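Local atomic coordinates of 70 kDa peptidylprolyl isomerase, putative (Plasmodium falciparum, PDB entry 2FBN), a protein that is a putative FK506-binding peptidylprolyl isomerase whose C-terminal tetratricopeptide repeat domain interacts with the C-terminal pentapeptide of Hsp90. Residues N120-N132 with N144-I158. Sequence-based numbering, arbitrary orientation.
Sequences NNVKALYKLGVAN and NLYKAASLNPNNLDI
K147 has CG anti to its backbone N (chi1 -173°) and an extended chain beyond, which carries NZ to N120. In N144, CG anti to the carbonyl carbon (chi1 -55°) places OD1 beside G129 CA, at 3.4 Å, and at N132 ND2. K147 NZ donates to N120 OD1 at 2.8 Å, the two side chains crossing at about a right angle. N132 ND2 donates to N144 OD1 at 2.8 Å. This bond is in both amide planes and nearly straight (158° at the hydrogen), and it favours this rotation of the N144 amide. Between these polar ends, L125 is a knob among N144, K147, A148 and L151. N144 is the reciprocal knob among L125, L128, G129 and N132. G129 has no side chain, so L145 CG packs on G129 CA at 3.9 Å and N144 CB also comes close. V122 CG2 meets L151 CD1, and its CG1 meets I158 CD1. The Y126 ring reaches helix 156-173, with CD1 3.7 Å from I158 CG1. Y126 OH bonds to S161 OG and to a water that donates to D157 O. Segments 122-132 and 144-151 run roughly antiparallel, as in the helix hairpin of a tetratricopeptide repeat. Apolar packing probably holds the two helices together, while N132 and N144 satisfy part of each other's amides and N132 OD1 is tied to H70 NE2 of the second subunit.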
ATOM      1  N   ASN A 120     -13.407 -11.291   8.615  1.00 35.13           N
ATOM      2  CA  ASN A 120     -14.539 -11.989   8.011  1.00 35.17           C
ATOM      3  C   ASN A 120     -15.618 -11.068   7.425  1.00 33.74           C
ATOM      4  O   ASN A 120     -16.756 -11.501   7.223  1.00 34.83           O
ATOM      5  CB  ASN A 120     -15.155 -13.004   8.996  1.00 36.21           C
ATOM      6  CG  ASN A 120     -14.172 -14.082   9.426  1.00 38.78           C
ATOM      7  OD1 ASN A 120     -13.102 -14.251   8.826  1.00 42.76           O
ATOM      8  ND2 ASN A 120     -14.527 -14.815  10.479  1.00 40.92           N
ATOM      9  N   ASN A 121     -15.268  -9.803   7.157  1.00 31.39           N
ATOM     10  CA  ASN A 121     -16.114  -8.932   6.341  1.00 29.00           C
ATOM     11  C   ASN A 121     -16.405  -9.712   5.062  1.00 27.48           C
ATOM     12  O   ASN A 121     -15.481 -10.029   4.311  1.00 26.90           O
ATOM     13  CB  ASN A 121     -15.384  -7.609   6.031  1.00 28.21           C
ATOM     14  CG  ASN A 121     -16.227  -6.646   5.210  1.00 28.10           C
ATOM     15  OD1 ASN A 121     -16.501  -6.891   4.029  1.00 24.83           O
ATOM     16  ND2 ASN A 121     -16.642  -5.543   5.826  1.00 25.48           N
ATOM     17  N   VAL A 122     -17.673 -10.056   4.822  1.00 26.22           N
ATOM     18  CA  VAL A 122     -18.006 -10.948   3.700  1.00 25.13           C
ATOM     19  C   VAL A 122     -17.699 -10.349   2.332  1.00 23.77           C
ATOM     20  O   VAL A 122     -17.258 -11.043   1.399  1.00 22.93           O
ATOM     21  CB  VAL A 122     -19.495 -11.412   3.743  1.00 25.63           C
ATOM     22  CG1 VAL A 122     -19.857 -12.243   2.485  1.00 26.33           C
ATOM     23  CG2 VAL A 122     -19.734 -12.221   4.998  1.00 26.63           C
ATOM     24  N   LYS A 123     -17.967  -9.060   2.193  1.00 23.43           N
ATOM     25  CA  LYS A 123     -17.727  -8.394   0.925  1.00 24.11           C
ATOM     26  C   LYS A 123     -16.229  -8.417   0.640  1.00 22.32           C
ATOM     27  O   LYS A 123     -15.813  -8.656  -0.493  1.00 21.61           O
ATOM     28  CB  LYS A 123     -18.267  -6.960   0.966  1.00 24.21           C
ATOM     29  CG  LYS A 123     -19.809  -6.885   0.931  1.00 27.81           C
ATOM     30  CD  LYS A 123     -20.313  -5.430   1.025  1.00 27.91           C
ATOM     31  CE  LYS A 123     -20.727  -5.028   2.445  1.00 33.39           C
ATOM     32  NZ  LYS A 123     -21.224  -3.605   2.529  1.00 34.69           N
ATOM     33  N   ALA A 124     -15.425  -8.179   1.673  1.00 21.15           N
ATOM     34  CA  ALA A 124     -13.956  -8.183   1.494  1.00 19.98           C
ATOM     35  C   ALA A 124     -13.432  -9.591   1.180  1.00 19.38           C
ATOM     36  O   ALA A 124     -12.535  -9.767   0.351  1.00 18.93           O
ATOM     37  CB  ALA A 124     -13.257  -7.626   2.709  1.00 19.98           C
ATOM     38  N   LEU A 125     -13.963 -10.602   1.874  1.00 19.22           N
ATOM     39  CA  LEU A 125     -13.544 -11.980   1.599  1.00 19.23           C
ATOM     40  C   LEU A 125     -13.847 -12.311   0.135  1.00 19.00           C
ATOM     41  O   LEU A 125     -13.020 -12.908  -0.576  1.00 18.90           O
ATOM     42  CB  LEU A 125     -14.282 -12.957   2.525  1.00 19.85           C
ATOM     43  CG  LEU A 125     -13.675 -13.232   3.903  1.00 22.50           C
ATOM     44  CD1 LEU A 125     -14.689 -13.961   4.764  1.00 24.12           C
ATOM     45  CD2 LEU A 125     -12.357 -14.036   3.793  1.00 25.00           C
ATOM     46  N   TYR A 126     -15.026 -11.885  -0.321  1.00 19.26           N
ATOM     47  CA  TYR A 126     -15.436 -12.128  -1.707  1.00 19.51           C
ATOM     48  C   TYR A 126     -14.492 -11.423  -2.693  1.00 18.83           C
ATOM     49  O   TYR A 126     -13.962 -12.032  -3.638  1.00 19.07           O
ATOM     50  CB  TYR A 126     -16.886 -11.672  -1.925  1.00 20.85           C
ATOM     51  CG  TYR A 126     -17.268 -11.691  -3.383  1.00 21.76           C
ATOM     52  CD1 TYR A 126     -17.382 -12.899  -4.079  1.00 23.24           C
ATOM     53  CD2 TYR A 126     -17.491 -10.514  -4.079  1.00 24.51           C
ATOM     54  CE1 TYR A 126     -17.716 -12.921  -5.433  1.00 23.08           C
ATOM     55  CE2 TYR A 126     -17.813 -10.537  -5.430  1.00 25.76           C
ATOM     56  CZ  TYR A 126     -17.926 -11.749  -6.091  1.00 23.08           C
ATOM     57  OH  TYR A 126     -18.253 -11.747  -7.433  1.00 26.00           O
ATOM     58  N   LYS A 127     -14.253 -10.135  -2.464  1.00 18.58           N
ATOM     59  CA  LYS A 127     -13.399  -9.370  -3.376  1.00 18.25           C
ATOM     60  C   LYS A 127     -11.952  -9.885  -3.355  1.00 18.27           C
ATOM     61  O   LYS A 127     -11.294  -9.958  -4.394  1.00 17.81           O
ATOM     62  CB  LYS A 127     -13.463  -7.884  -3.028  1.00 19.07           C
ATOM     63  CG  LYS A 127     -14.872  -7.318  -3.224  1.00 19.71           C
ATOM     64  CD  LYS A 127     -15.011  -5.918  -2.616  1.00 23.18           C
ATOM     65  CE  LYS A 127     -16.481  -5.446  -2.618  1.00 23.50           C
ATOM     66  NZ  LYS A 127     -17.119  -5.546  -3.967  1.00 26.24           N
ATOM     67  N   LEU A 128     -11.471 -10.258  -2.173  1.00 17.45           N
ATOM     68  CA  LEU A 128     -10.164 -10.914  -2.050  1.00 16.98           C
ATOM     69  C   LEU A 128     -10.135 -12.243  -2.818  1.00 16.61           C
ATOM     70  O   LEU A 128      -9.173 -12.556  -3.529  1.00 16.07           O
ATOM     71  CB  LEU A 128      -9.818 -11.143  -0.576  1.00 17.05           C
ATOM     72  CG  LEU A 128      -8.517 -11.911  -0.312  1.00 18.35           C
ATOM     73  CD1 LEU A 128      -7.306 -11.217  -0.931  1.00 21.04           C
ATOM     74  CD2 LEU A 128      -8.363 -12.021   1.193  1.00 18.51           C
ATOM     75  N   GLY A 129     -11.199 -13.034  -2.683  1.00 16.17           N
ATOM     76  CA  GLY A 129     -11.283 -14.280  -3.431  1.00 16.84           C
ATOM     77  C   GLY A 129     -11.241 -14.075  -4.931  1.00 16.36           C
ATOM     78  O   GLY A 129     -10.497 -14.750  -5.646  1.00 16.40           O
ATOM     79  N   VAL A 130     -12.035 -13.127  -5.431  1.00 17.36           N
ATOM     80  CA  VAL A 130     -12.039 -12.836  -6.871  1.00 17.74           C
ATOM     81  C   VAL A 130     -10.642 -12.432  -7.364  1.00 16.68           C
ATOM     82  O   VAL A 130     -10.146 -12.957  -8.341  1.00 16.52           O
ATOM     83  CB  VAL A 130     -13.054 -11.732  -7.197  1.00 18.09           C
ATOM     84  CG1 VAL A 130     -12.889 -11.237  -8.638  1.00 20.14           C
ATOM     85  CG2 VAL A 130     -14.476 -12.252  -6.945  1.00 18.70           C
ATOM     86  N   ALA A 131      -9.989 -11.539  -6.629  1.00 16.98           N
ATOM     87  CA  ALA A 131      -8.700 -11.008  -7.063  1.00 17.25           C
ATOM     88  C   ALA A 131      -7.614 -12.098  -7.012  1.00 17.23           C
ATOM     89  O   ALA A 131      -6.811 -12.236  -7.947  1.00 17.79           O
ATOM     90  CB  ALA A 131      -8.329  -9.841  -6.198  1.00 16.52           C
ATOM     91  N   ASN A 132      -7.620 -12.867  -5.933  1.00 17.57           N
ATOM     92  CA  ASN A 132      -6.740 -14.046  -5.812  1.00 17.76           C
ATOM     93  C   ASN A 132      -6.942 -14.999  -6.986  1.00 17.83           C
ATOM     94  O   ASN A 132      -5.984 -15.467  -7.615  1.00 17.69           O
ATOM     95  CB  ASN A 132      -6.965 -14.767  -4.485  1.00 17.98           C
ATOM     96  CG  ASN A 132      -6.147 -14.177  -3.335  1.00 18.60           C
ATOM     97  OD1 ASN A 132      -5.074 -13.598  -3.553  1.00 18.64           O
ATOM     98  ND2 ASN A 132      -6.649 -14.331  -2.102  1.00 19.00           N
ATOM     99  N   ASN A 144     -10.938 -18.395   0.480  1.00 20.55           N
ATOM    100  CA  ASN A 144     -11.661 -17.125   0.675  1.00 19.93           C
ATOM    101  C   ASN A 144     -13.125 -17.317   0.309  1.00 19.75           C
ATOM    102  O   ASN A 144     -14.021 -16.908   1.039  1.00 19.76           O
ATOM    103  CB  ASN A 144     -11.158 -16.000  -0.237  1.00 20.32           C
ATOM    104  CG  ASN A 144      -9.661 -15.731  -0.127  1.00 21.75           C
ATOM    105  OD1 ASN A 144      -9.033 -15.366  -1.113  1.00 23.62           O
ATOM    106  ND2 ASN A 144      -9.101 -15.896   1.059  1.00 22.89           N
ATOM    107  N   LEU A 145     -13.331 -17.927  -0.856  1.00 19.30           N
ATOM    108  CA  LEU A 145     -14.670 -18.029  -1.454  1.00 19.52           C
ATOM    109  C   LEU A 145     -15.514 -19.077  -0.739  1.00 20.97           C
ATOM    110  O   LEU A 145     -16.714 -18.864  -0.521  1.00 21.85           O
ATOM    111  CB  LEU A 145     -14.581 -18.282  -2.963  1.00 19.24           C
ATOM    112  CG  LEU A 145     -14.025 -17.092  -3.753  1.00 17.29           C
ATOM    113  CD1 LEU A 145     -13.696 -17.503  -5.201  1.00 16.97           C
ATOM    114  CD2 LEU A 145     -14.994 -15.869  -3.678  1.00 17.81           C
ATOM    115  N   TYR A 146     -14.886 -20.183  -0.347  1.00 21.83           N
ATOM    116  CA  TYR A 146     -15.579 -21.201   0.457  1.00 23.87           C
ATOM    117  C   TYR A 146     -16.039 -20.581   1.770  1.00 23.64           C
ATOM    118  O   TYR A 146     -17.175 -20.793   2.193  1.00 24.24           O
ATOM    119  CB  TYR A 146     -14.688 -22.431   0.696  1.00 25.17           C
ATOM    120  CG  TYR A 146     -15.392 -23.551   1.442  1.00 28.73           C
ATOM    121  CD1 TYR A 146     -16.124 -24.521   0.753  1.00 30.56           C
ATOM    122  CD2 TYR A 146     -15.339 -23.633   2.835  1.00 30.68           C
ATOM    123  CE1 TYR A 146     -16.783 -25.550   1.428  1.00 32.27           C
ATOM    124  CE2 TYR A 146     -16.002 -24.660   3.518  1.00 31.45           C
ATOM    125  CZ  TYR A 146     -16.712 -25.612   2.808  1.00 31.67           C
ATOM    126  OH  TYR A 146     -17.372 -26.635   3.476  1.00 33.08           O
ATOM    127  N   LYS A 147     -15.181 -19.772   2.388  1.00 23.40           N
ATOM    128  CA  LYS A 147     -15.560 -19.071   3.623  1.00 23.67           C
ATOM    129  C   LYS A 147     -16.712 -18.083   3.380  1.00 23.55           C
ATOM    130  O   LYS A 147     -17.707 -18.050   4.126  1.00 23.61           O
ATOM    131  CB  LYS A 147     -14.363 -18.338   4.230  1.00 24.41           C
ATOM    132  CG  LYS A 147     -14.682 -17.737   5.588  1.00 27.04           C
ATOM    133  CD  LYS A 147     -13.408 -17.373   6.347  1.00 33.26           C
ATOM    134  CE  LYS A 147     -13.702 -17.140   7.818  1.00 36.41           C
ATOM    135  NZ  LYS A 147     -12.441 -16.963   8.609  1.00 39.90           N
ATOM    136  N   ALA A 148     -16.585 -17.289   2.325  1.00 22.52           N
ATOM    137  CA  ALA A 148     -17.610 -16.295   2.000  1.00 23.38           C
ATOM    138  C   ALA A 148     -18.958 -16.971   1.739  1.00 23.10           C
ATOM    139  O   ALA A 148     -19.989 -16.475   2.200  1.00 23.68           O
ATOM    140  CB  ALA A 148     -17.192 -15.466   0.789  1.00 22.22           C
ATOM    141  N   ALA A 149     -18.939 -18.066   0.981  1.00 23.95           N
ATOM    142  CA  ALA A 149     -20.171 -18.810   0.650  1.00 24.81           C
ATOM    143  C   ALA A 149     -20.775 -19.431   1.910  1.00 25.66           C
ATOM    144  O   ALA A 149     -21.993 -19.486   2.075  1.00 25.94           O
ATOM    145  CB  ALA A 149     -19.895 -19.869  -0.401  1.00 24.88           C
ATOM    146  N   SER A 150     -19.902 -19.888   2.802  1.00 26.23           N
ATOM    147  CA  SER A 150     -20.354 -20.433   4.084  1.00 27.28           C
ATOM    148  C   SER A 150     -21.082 -19.398   4.935  1.00 27.55           C
ATOM    149  O   SER A 150     -22.056 -19.735   5.612  1.00 28.67           O
ATOM    150  CB  SER A 150     -19.179 -21.038   4.844  1.00 27.14           C
ATOM    151  OG  SER A 150     -18.703 -22.181   4.152  1.00 28.34           O
ATOM    152  N   LEU A 151     -20.607 -18.152   4.908  1.00 28.20           N
ATOM    153  CA  LEU A 151     -21.225 -17.053   5.637  1.00 28.40           C
ATOM    154  C   LEU A 151     -22.502 -16.535   4.967  1.00 29.22           C
ATOM    155  O   LEU A 151     -23.445 -16.121   5.658  1.00 29.47           O
ATOM    156  CB  LEU A 151     -20.232 -15.915   5.843  1.00 28.58           C
ATOM    157  CG  LEU A 151     -18.980 -16.218   6.672  1.00 29.51           C
ATOM    158  CD1 LEU A 151     -17.988 -15.063   6.578  1.00 31.78           C
ATOM    159  CD2 LEU A 151     -19.335 -16.513   8.140  1.00 32.20           C
ATOM    160  N   ASN A 152     -22.522 -16.553   3.632  1.00 29.03           N
ATOM    161  CA  ASN A 152     -23.680 -16.070   2.855  1.00 29.69           C
ATOM    162  C   ASN A 152     -24.081 -17.100   1.811  1.00 29.28           C
ATOM    163  O   ASN A 152     -23.854 -16.886   0.610  1.00 28.97           O
ATOM    164  CB  ASN A 152     -23.343 -14.762   2.137  1.00 30.23           C
ATOM    165  CG  ASN A 152     -23.439 -13.552   3.026  1.00 33.36           C
ATOM    166  OD1 ASN A 152     -23.052 -13.583   4.190  1.00 38.14           O
ATOM    167  ND2 ASN A 152     -23.929 -12.453   2.462  1.00 37.03           N
ATOM    168  N   PRO A 153     -24.669 -18.229   2.249  1.00 29.05           N
ATOM    169  CA  PRO A 153     -24.848 -19.380   1.351  1.00 28.98           C
ATOM    170  C   PRO A 153     -25.833 -19.190   0.186  1.00 28.55           C
ATOM    171  O   PRO A 153     -25.774 -19.952  -0.765  1.00 28.67           O
ATOM    172  CB  PRO A 153     -25.324 -20.504   2.278  1.00 29.49           C
ATOM    173  CG  PRO A 153     -25.777 -19.847   3.521  1.00 29.56           C
ATOM    174  CD  PRO A 153     -25.189 -18.479   3.610  1.00 29.65           C
ATOM    175  N   ASN A 154     -26.710 -18.192   0.247  1.00 28.19           N
ATOM    176  CA  ASN A 154     -27.595 -17.950  -0.906  1.00 28.46           C
ATOM    177  C   ASN A 154     -27.136 -16.811  -1.810  1.00 27.61           C
ATOM    178  O   ASN A 154     -27.869 -16.404  -2.714  1.00 27.85           O
ATOM    179  CB  ASN A 154     -29.046 -17.721  -0.472  1.00 29.44           C
ATOM    180  CG  ASN A 154     -29.824 -19.022  -0.285  1.00 31.22           C
ATOM    181  OD1 ASN A 154     -30.719 -19.081   0.563  1.00 36.53           O
ATOM    182  ND2 ASN A 154     -29.499 -20.061  -1.072  1.00 30.93           N
ATOM    183  N   ASN A 155     -25.932 -16.290  -1.570  1.00 26.28           N
ATOM    184  CA  ASN A 155     -25.406 -15.223  -2.418  1.00 25.36           C
ATOM    185  C   ASN A 155     -24.871 -15.807  -3.712  1.00 24.03           C
ATOM    186  O   ASN A 155     -23.913 -16.589  -3.716  1.00 23.80           O
ATOM    187  CB  ASN A 155     -24.337 -14.384  -1.695  1.00 25.60           C
ATOM    188  CG  ASN A 155     -23.879 -13.192  -2.524  1.00 26.28           C
ATOM    189  OD1 ASN A 155     -23.388 -13.347  -3.645  1.00 25.74           O
ATOM    190  ND2 ASN A 155     -24.054 -11.995  -1.984  1.00 28.90           N
ATOM    191  N   LEU A 156     -25.516 -15.436  -4.817  1.00 22.99           N
ATOM    192  CA  LEU A 156     -25.213 -16.030  -6.118  1.00 22.06           C
ATOM    193  C   LEU A 156     -23.895 -15.524  -6.678  1.00 21.47           C
ATOM    194  O   LEU A 156     -23.193 -16.272  -7.345  1.00 20.88           O
ATOM    195  CB  LEU A 156     -26.348 -15.764  -7.109  1.00 23.00           C
ATOM    196  CG  LEU A 156     -27.692 -16.375  -6.684  1.00 23.76           C
ATOM    197  CD1 LEU A 156     -28.788 -16.006  -7.693  1.00 27.15           C
ATOM    198  CD2 LEU A 156     -27.572 -17.886  -6.522  1.00 26.78           C
ATOM    199  N   ASP A 157     -23.580 -14.255  -6.416  1.00 22.02           N
ATOM    200  CA  ASP A 157     -22.307 -13.689  -6.853  1.00 22.04           C
ATOM    201  C   ASP A 157     -21.151 -14.496  -6.256  1.00 20.99           C
ATOM    202  O   ASP A 157     -20.218 -14.886  -6.957  1.00 21.09           O
ATOM    203  CB  ASP A 157     -22.202 -12.208  -6.483  1.00 23.20           C
ATOM    204  CG  ASP A 157     -23.252 -11.341  -7.212  1.00 27.25           C
ATOM    205  OD1 ASP A 157     -23.762 -11.774  -8.285  1.00 29.60           O
ATOM    206  OD2 ASP A 157     -23.544 -10.228  -6.719  1.00 34.13           O
ATOM    207  N   ILE A 158     -21.245 -14.785  -4.960  1.00 19.68           N
ATOM    208  CA  ILE A 158     -20.204 -15.590  -4.302  1.00 19.92           C
ATOM    209  C   ILE A 158     -20.181 -17.011  -4.882  1.00 19.42           C
ATOM    210  O   ILE A 158     -19.131 -17.545  -5.250  1.00 19.71           O
ATOM    211  CB  ILE A 158     -20.389 -15.625  -2.766  1.00 19.52           C
ATOM    212  CG1 ILE A 158     -20.280 -14.212  -2.181  1.00 20.20           C
ATOM    213  CG2 ILE A 158     -19.332 -16.564  -2.151  1.00 20.26           C
ATOM    214  CD1 ILE A 158     -20.778 -14.099  -0.737  1.00 20.96           C
TER
HETATM  215  O   HOH W   1     -19.894 -13.190  -9.326  1.00 26.08           O